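Local coordinates for tube-forming protein in Mycobacterial Envelpe, TiME (Mycolicibacterium smegmatis, PDB 7CU9), which probably forms an envelope-spanning tube thought to serve protein secretion across the mycobacterial outer envelope, at residues 141-144 and 149-152; 56-61 and 87-92; 70-75 and 79-84. All blocks are in the same frame, centred on the assembly; numbering follows the deposited sequence.

Contact 1 (141-144 and 149-152)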
# COMPACT_ATOMS: atom_id res chain seq x y z
N VAL B 141 6.16 10.23 11.49
CA VAL B 141 6.42 8.83 11.08
C VAL B 141 7.23 8.16 12.19
O VAL B 141 8.09 8.82 12.79
CB VAL B 141 7.16 8.78 9.73
CG1 VAL B 141 7.42 7.35 9.30
CG2 VAL B 141 6.40 9.54 8.66
N LYS B 142 6.95 6.89 12.46
CA LYS B 142 7.85 6.04 13.27
C LYS B 142 8.22 4.82 12.44
O LYS B 142 7.37 4.29 11.71
CB LYS B 142 7.25 5.72 14.65
CG LYS B 142 5.95 4.94 14.65
CD LYS B 142 5.55 4.46 16.04
CE LYS B 142 4.42 3.45 15.99
NZ LYS B 142 4.20 2.81 17.31
N GLN B 143 9.49 4.44 12.51
CA GLN B 143 10.04 3.28 11.77
C GLN B 143 10.56 2.27 12.78
O GLN B 143 11.29 2.67 13.70
CB GLN B 143 11.17 3.72 10.84
CG GLN B 143 11.77 2.56 10.07
CD GLN B 143 12.51 2.98 8.83
OE1 GLN B 143 12.69 4.17 8.56
NE2 GLN B 143 12.93 2.00 8.05
N GLU B 144 10.18 1.00 12.62
CA GLU B 144 10.63 -0.07 13.55
C GLU B 144 12.08 -0.42 13.20
O GLU B 144 12.36 -0.68 12.01
CB GLU B 144 9.70 -1.27 13.50
CG GLU B 144 10.01 -2.29 14.58
CD GLU B 144 8.96 -3.37 14.77
OE1 GLU B 144 8.13 -3.56 13.86
OE2 GLU B 144 8.98 -4.01 15.84
N ARG B 149 9.30 -1.29 8.12
CA ARG B 149 7.92 -1.01 8.61
C ARG B 149 7.87 0.43 9.14
O ARG B 149 8.62 0.76 10.08
CB ARG B 149 7.50 -2.00 9.69
CG ARG B 149 6.06 -1.79 10.15
CD ARG B 149 5.66 -2.89 11.10
NE ARG B 149 4.29 -2.82 11.56
CZ ARG B 149 3.22 -3.23 10.89
NH1 ARG B 149 3.33 -3.71 9.66
NH2 ARG B 149 2.02 -3.15 11.45
N ARG B 150 6.98 1.24 8.57
CA ARG B 150 6.78 2.64 9.01
C ARG B 150 5.30 2.87 9.27
O ARG B 150 4.46 2.33 8.53
CB ARG B 150 7.34 3.64 7.99
CG ARG B 150 8.85 3.58 7.87
CD ARG B 150 9.43 4.72 7.07
NE ARG B 150 9.01 4.62 5.68
CZ ARG B 150 9.03 5.62 4.81
NH1 ARG B 150 9.47 6.81 5.15
NH2 ARG B 150 8.60 5.41 3.57
N CYS B 151 5.01 3.60 10.34
CA CYS B 151 3.66 4.07 10.69
C CYS B 151 3.59 5.56 10.36
O CYS B 151 4.34 6.32 10.97
CB CYS B 151 3.34 3.83 12.16
SG CYS B 151 3.36 2.07 12.61
N PHE B 152 2.74 5.92 9.41
CA PHE B 152 2.44 7.33 9.05
C PHE B 152 1.24 7.79 9.87
O PHE B 152 0.18 7.13 9.84
CB PHE B 152 2.21 7.46 7.54
CG PHE B 152 3.49 7.47 6.75
CD1 PHE B 152 4.23 6.31 6.59
CD2 PHE B 152 3.96 8.64 6.19
CE1 PHE B 152 5.42 6.33 5.88
CE2 PHE B 152 5.15 8.66 5.47
CZ PHE B 152 5.88 7.50 5.32
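V141 to E144 and R149 to F152 pair as antiparallel strands at the turn end of a beta hairpin in the central sheet. Three backbone hydrogen bonds hold them. K142 N gives to C151 O at 3.1 Å, C151 N gives to K142 O at 2.8 Å, and E144 N gives to R149 O at 3.0 Å. V141 lays CG2 over one face of the F152 ring, 3.8 Å from its centroid, a CH-pi contact. With chi1 at -179°, CG1 stands anti to the backbone N and CG2 lies beside it. On the sheet face that carries V141, Q143 and F152, R150 bends at chi3 (-66°), and its guanidinium lies with F152 CZ over one face; its NH2 hydrogen-bonds to G171 O. R150 CD touches Q143 OE1 at 3.6 Å, and Q143 NE2 hydrogen-bonds to T147 O at the turn. On the other sheet face, K142 CG packs on C151 CB at 3.8 Å. The lysine then runs extended past C151 SG. K142 NZ hydrogen-bonds to A50 O, and the lysine makes a cation-pi contact with W126. This is an antiparallel beta hairpin within the larger sheet, with the C151-C168 disulfide tying its second strand to the neighbouring strand 161-169.

Contact 2 (56-61 and 87-92)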
# COMPACT_ATOMS: atom_id res chain seq x y z
N GLU B 56 -3.94 10.94 27.87
CA GLU B 56 -3.39 12.26 28.29
C GLU B 56 -3.76 13.31 27.23
O GLU B 56 -3.84 14.49 27.58
CB GLU B 56 -1.90 12.17 28.61
CG GLU B 56 -0.97 12.23 27.42
CD GLU B 56 0.47 12.44 27.86
OE1 GLU B 56 1.01 11.54 28.53
OE2 GLU B 56 1.02 13.53 27.59
N VAL B 57 -3.99 12.88 26.00
CA VAL B 57 -4.41 13.78 24.90
C VAL B 57 -5.92 14.05 25.01
O VAL B 57 -6.29 15.22 25.06
CB VAL B 57 -4.02 13.21 23.52
CG1 VAL B 57 -4.65 13.99 22.39
CG2 VAL B 57 -2.50 13.16 23.38
N PHE B 58 -6.75 13.01 25.04
CA PHE B 58 -8.22 13.13 24.83
C PHE B 58 -8.97 13.36 26.14
O PHE B 58 -9.92 14.16 26.13
CB PHE B 58 -8.78 11.92 24.10
CG PHE B 58 -8.51 11.95 22.63
CD1 PHE B 58 -9.35 12.64 21.77
CD2 PHE B 58 -7.40 11.32 22.09
CE1 PHE B 58 -9.11 12.68 20.41
CE2 PHE B 58 -7.15 11.36 20.73
CZ PHE B 58 -8.01 12.03 19.89
N ASN B 59 -8.62 12.67 27.22
CA ASN B 59 -9.39 12.77 28.48
C ASN B 59 -9.32 14.21 28.98
O ASN B 59 -8.22 14.79 29.05
CB ASN B 59 -8.96 11.74 29.52
CG ASN B 59 -9.50 10.36 29.22
OD1 ASN B 59 -10.61 10.23 28.69
ND2 ASN B 59 -8.76 9.33 29.59
N ASP B 60 -10.48 14.77 29.31
CA ASP B 60 -10.62 16.23 29.55
C ASP B 60 -12.02 16.49 30.07
O ASP B 60 -12.95 15.79 29.67
CB ASP B 60 -10.40 17.00 28.25
CG ASP B 60 -10.25 18.49 28.46
OD1 ASP B 60 -9.21 18.90 29.01
OD2 ASP B 60 -11.18 19.23 28.09
N PRO B 61 -12.23 17.50 30.94
CA PRO B 61 -13.58 17.86 31.36
C PRO B 61 -14.51 18.13 30.17
O PRO B 61 -15.69 17.89 30.32
CB PRO B 61 -13.35 19.10 32.22
CG PRO B 61 -11.98 18.88 32.79
CD PRO B 61 -11.20 18.28 31.65
N GLY B 87 -12.26 12.39 18.77
CA GLY B 87 -12.78 13.03 19.99
C GLY B 87 -13.58 14.27 19.64
O GLY B 87 -13.06 15.13 18.91
N VAL B 88 -14.81 14.37 20.14
CA VAL B 88 -15.64 15.59 20.01
C VAL B 88 -15.62 16.30 21.36
O VAL B 88 -15.95 15.65 22.37
CB VAL B 88 -17.07 15.28 19.56
CG1 VAL B 88 -17.90 16.56 19.47
CG2 VAL B 88 -17.09 14.52 18.25
N PHE B 89 -15.23 17.56 21.36
CA PHE B 89 -15.15 18.40 22.58
C PHE B 89 -16.32 19.37 22.62
O PHE B 89 -16.89 19.70 21.57
CB PHE B 89 -13.80 19.11 22.63
CG PHE B 89 -12.65 18.15 22.77
CD1 PHE B 89 -12.13 17.50 21.66
CD2 PHE B 89 -12.12 17.85 24.02
CE1 PHE B 89 -11.08 16.61 21.79
CE2 PHE B 89 -11.07 16.96 24.15
CZ PHE B 89 -10.55 16.34 23.03
N ALA B 90 -16.68 19.84 23.81
CA ALA B 90 -17.80 20.78 24.01
C ALA B 90 -17.50 22.12 23.32
O ALA B 90 -18.45 22.82 22.94
CB ALA B 90 -18.07 20.97 25.47
N THR B 91 -16.22 22.48 23.17
CA THR B 91 -15.81 23.79 22.62
C THR B 91 -14.65 23.61 21.64
O THR B 91 -13.89 22.64 21.77
CB THR B 91 -15.39 24.77 23.72
OG1 THR B 91 -14.18 24.30 24.32
CG2 THR B 91 -16.45 24.94 24.78
N VAL B 92 -14.53 24.55 20.70
CA VAL B 92 -13.39 24.58 19.74
C VAL B 92 -12.09 24.78 20.53
O VAL B 92 -11.09 24.13 20.17
CB VAL B 92 -13.60 25.62 18.63
CG1 VAL B 92 -14.81 25.29 17.78
CG2 VAL B 92 -13.70 27.04 19.17
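F58, at the end of helix 55-58, packs against G87 and F89 on strand 77-89, a helix-on-sheet contact in the PknH-like extracellular domain. No hydrogen bond crosses it. The contact is buried and largely apolar. F89 CB leaves the strand to the side, CG is anti to the carbonyl carbon (chi1 -65°), and the far end of the ring meets the 56-61 segment. CE2 lies 3.6 Å from F58 O, and the same atom has D60 CB at 4.2 Å, at the ring edge and near its plane. CZ lies 3.8 Å from F58 O and 4.1 Å from F58 CD1. The side-chain directions cross at about a right angle, while the ring planes are nearly parallel. Elsewhere the F89 ring packs on A94, A95 and A98 of helix 92-103, on L162 and on L63. It thus lies between helix 92-103 and the sheet. F58 also meets F66 edge-to-face. D60 OD2 accepts from D62 N, and OD1 has a long, weak ion pair with R101. G87 has no side chain, and the F58 ring comes close to its backbone. F58 CD1 is 3.9 Å from G87 CA, and F58 CE1 is 3.6 Å from G87 N.

Contact 3 (70-75 and 79-84)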
# COMPACT_ATOMS: atom_id res chain seq x y z
N THR B 70 -8.96 -0.19 15.78
CA THR B 70 -7.72 -0.76 15.21
C THR B 70 -8.15 -1.84 14.22
O THR B 70 -9.04 -2.63 14.57
CB THR B 70 -6.80 -1.32 16.30
OG1 THR B 70 -6.69 -0.37 17.35
CG2 THR B 70 -5.43 -1.67 15.75
N ALA B 71 -7.56 -1.86 13.03
CA ALA B 71 -7.88 -2.85 11.98
C ALA B 71 -6.57 -3.41 11.43
O ALA B 71 -5.56 -2.69 11.43
CB ALA B 71 -8.74 -2.22 10.91
N GLN B 72 -6.58 -4.68 11.03
CA GLN B 72 -5.37 -5.42 10.57
C GLN B 72 -5.75 -6.34 9.41
O GLN B 72 -6.93 -6.68 9.27
CB GLN B 72 -4.82 -6.31 11.68
CG GLN B 72 -4.23 -5.58 12.87
CD GLN B 72 -3.62 -6.53 13.85
OE1 GLN B 72 -3.65 -7.76 13.68
NE2 GLN B 72 -3.04 -5.99 14.90
N THR B 73 -4.74 -6.75 8.65
CA THR B 73 -4.84 -7.81 7.61
C THR B 73 -5.73 -8.94 8.13
O THR B 73 -6.72 -9.28 7.45
CB THR B 73 -3.44 -8.30 7.22
OG1 THR B 73 -2.71 -7.16 6.76
CG2 THR B 73 -3.47 -9.37 6.15
N ALA B 74 -5.39 -9.50 9.29
CA ALA B 74 -6.11 -10.62 9.95
C ALA B 74 -5.75 -10.67 11.44
O ALA B 74 -4.84 -9.95 11.85
CB ALA B 74 -5.78 -11.91 9.25
N ALA B 75 -6.42 -11.54 12.20
CA ALA B 75 -6.34 -11.62 13.68
C ALA B 75 -4.89 -11.60 14.19
O ALA B 75 -4.61 -10.84 15.14
CB ALA B 75 -7.07 -12.86 14.16
N THR B 79 0.37 -7.10 8.92
CA THR B 79 1.10 -6.68 7.70
C THR B 79 0.66 -5.25 7.33
O THR B 79 1.53 -4.38 7.10
CB THR B 79 0.88 -7.67 6.55
OG1 THR B 79 1.47 -8.92 6.91
CG2 THR B 79 1.49 -7.18 5.25
N HIS B 80 -0.65 -5.03 7.26
CA HIS B 80 -1.28 -3.69 7.30
C HIS B 80 -1.95 -3.55 8.66
O HIS B 80 -2.69 -4.48 9.05
CB HIS B 80 -2.25 -3.48 6.12
CG HIS B 80 -1.59 -3.41 4.78
ND1 HIS B 80 -1.20 -2.22 4.20
CD2 HIS B 80 -1.26 -4.38 3.89
CE1 HIS B 80 -0.66 -2.46 3.02
NE2 HIS B 80 -0.69 -3.78 2.81
N LEU B 81 -1.66 -2.46 9.38
CA LEU B 81 -2.38 -2.09 10.62
C LEU B 81 -2.80 -0.63 10.48
O LEU B 81 -1.98 0.21 10.06
CB LEU B 81 -1.51 -2.29 11.87
CG LEU B 81 -2.20 -1.96 13.19
CD1 LEU B 81 -1.71 -2.85 14.32
CD2 LEU B 81 -2.02 -0.49 13.56
N VAL B 82 -4.06 -0.35 10.80
CA VAL B 82 -4.67 0.99 10.65
C VAL B 82 -5.40 1.31 11.95
O VAL B 82 -6.20 0.48 12.41
CB VAL B 82 -5.61 1.06 9.44
CG1 VAL B 82 -6.29 2.42 9.33
CG2 VAL B 82 -4.86 0.73 8.16
N LYS B 83 -5.15 2.49 12.51
CA LYS B 83 -5.82 2.91 13.76
C LYS B 83 -6.45 4.28 13.52
O LYS B 83 -5.89 5.10 12.76
CB LYS B 83 -4.83 2.90 14.92
CG LYS B 83 -5.45 3.01 16.30
CD LYS B 83 -4.45 2.75 17.38
CE LYS B 83 -5.00 2.86 18.78
NZ LYS B 83 -4.02 2.39 19.78
N GLN B 84 -7.59 4.50 14.16
CA GLN B 84 -8.35 5.77 14.10
C GLN B 84 -8.79 6.15 15.51
O GLN B 84 -9.13 5.24 16.29
CB GLN B 84 -9.60 5.59 13.24
CG GLN B 84 -9.31 5.26 11.79
CD GLN B 84 -10.59 4.86 11.12
OE1 GLN B 84 -11.45 5.69 10.82
NE2 GLN B 84 -10.75 3.57 10.91
O HOH W 1 -4.38 -0.41 19.04
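T70 to T73 and H80 to K83 face each other across an antiparallel beta hairpin, formed by strands 63-72 and 77-89. A71 and V82 are the hydrogen-bonded pair, and both their backbone groups are satisfied across the strands. A71 N gives to V82 O at 2.8 Å, and V82 N gives to A71 O, also at 2.8 Å. Toward the turn, T73 N gives to H80 O at 3.1 Å. H80 N gives instead to the side chain, T73 OG1, at 3.0 Å, nearly straight at 167°. With chi1 at -58°, this hydroxyl sits beside the T73 backbone N and points across to H80. T73 and A74 both face D77, a classic beta bulge. T79 OG1 is hydrogen-bonded to D77 OD1. The outward sides of the strands are also bonded: backbone hydrogen bonds join T70 to S30, Q72 to W28, L81 to C168 and K83 to K166. On the face of T70, L81 and K83, T70 CG2 packs on L81 CG at 4.1 Å. The extended K83 chain passes T70 OG1. K83 NZ makes a salt bridge to D51 OD2. It also donates to a water at 2.9 Å, and that water is hydrogen-bonded to T70 OG1, again at 2.9 Å.

Contacts 1 and 3 lie within beta hairpins, partly buried, and both rest on backbone hydrogen bonds. Contact 2 is more fully buried and rests on aromatic packing of a helix end on the sheet. Contacts 2 and 3 use the same strand, 77-89, but their centres lie about 25 Å apart, on opposite sides of the chain's centre. Contact 1 is about 14 Å from contact 3, centre to centre. Strand 161-169 lies between the two hairpins in the sheet, and R149 bridges them: its NH1 probably hydrogen-bonds to T79 O, and NH2 hydrogen-bonds to A78 O and packs on L81 CB. C151 of contact 1 is in a disulfide to strand 161-169. Contact 3 adds a water and a threonine hydroxyl.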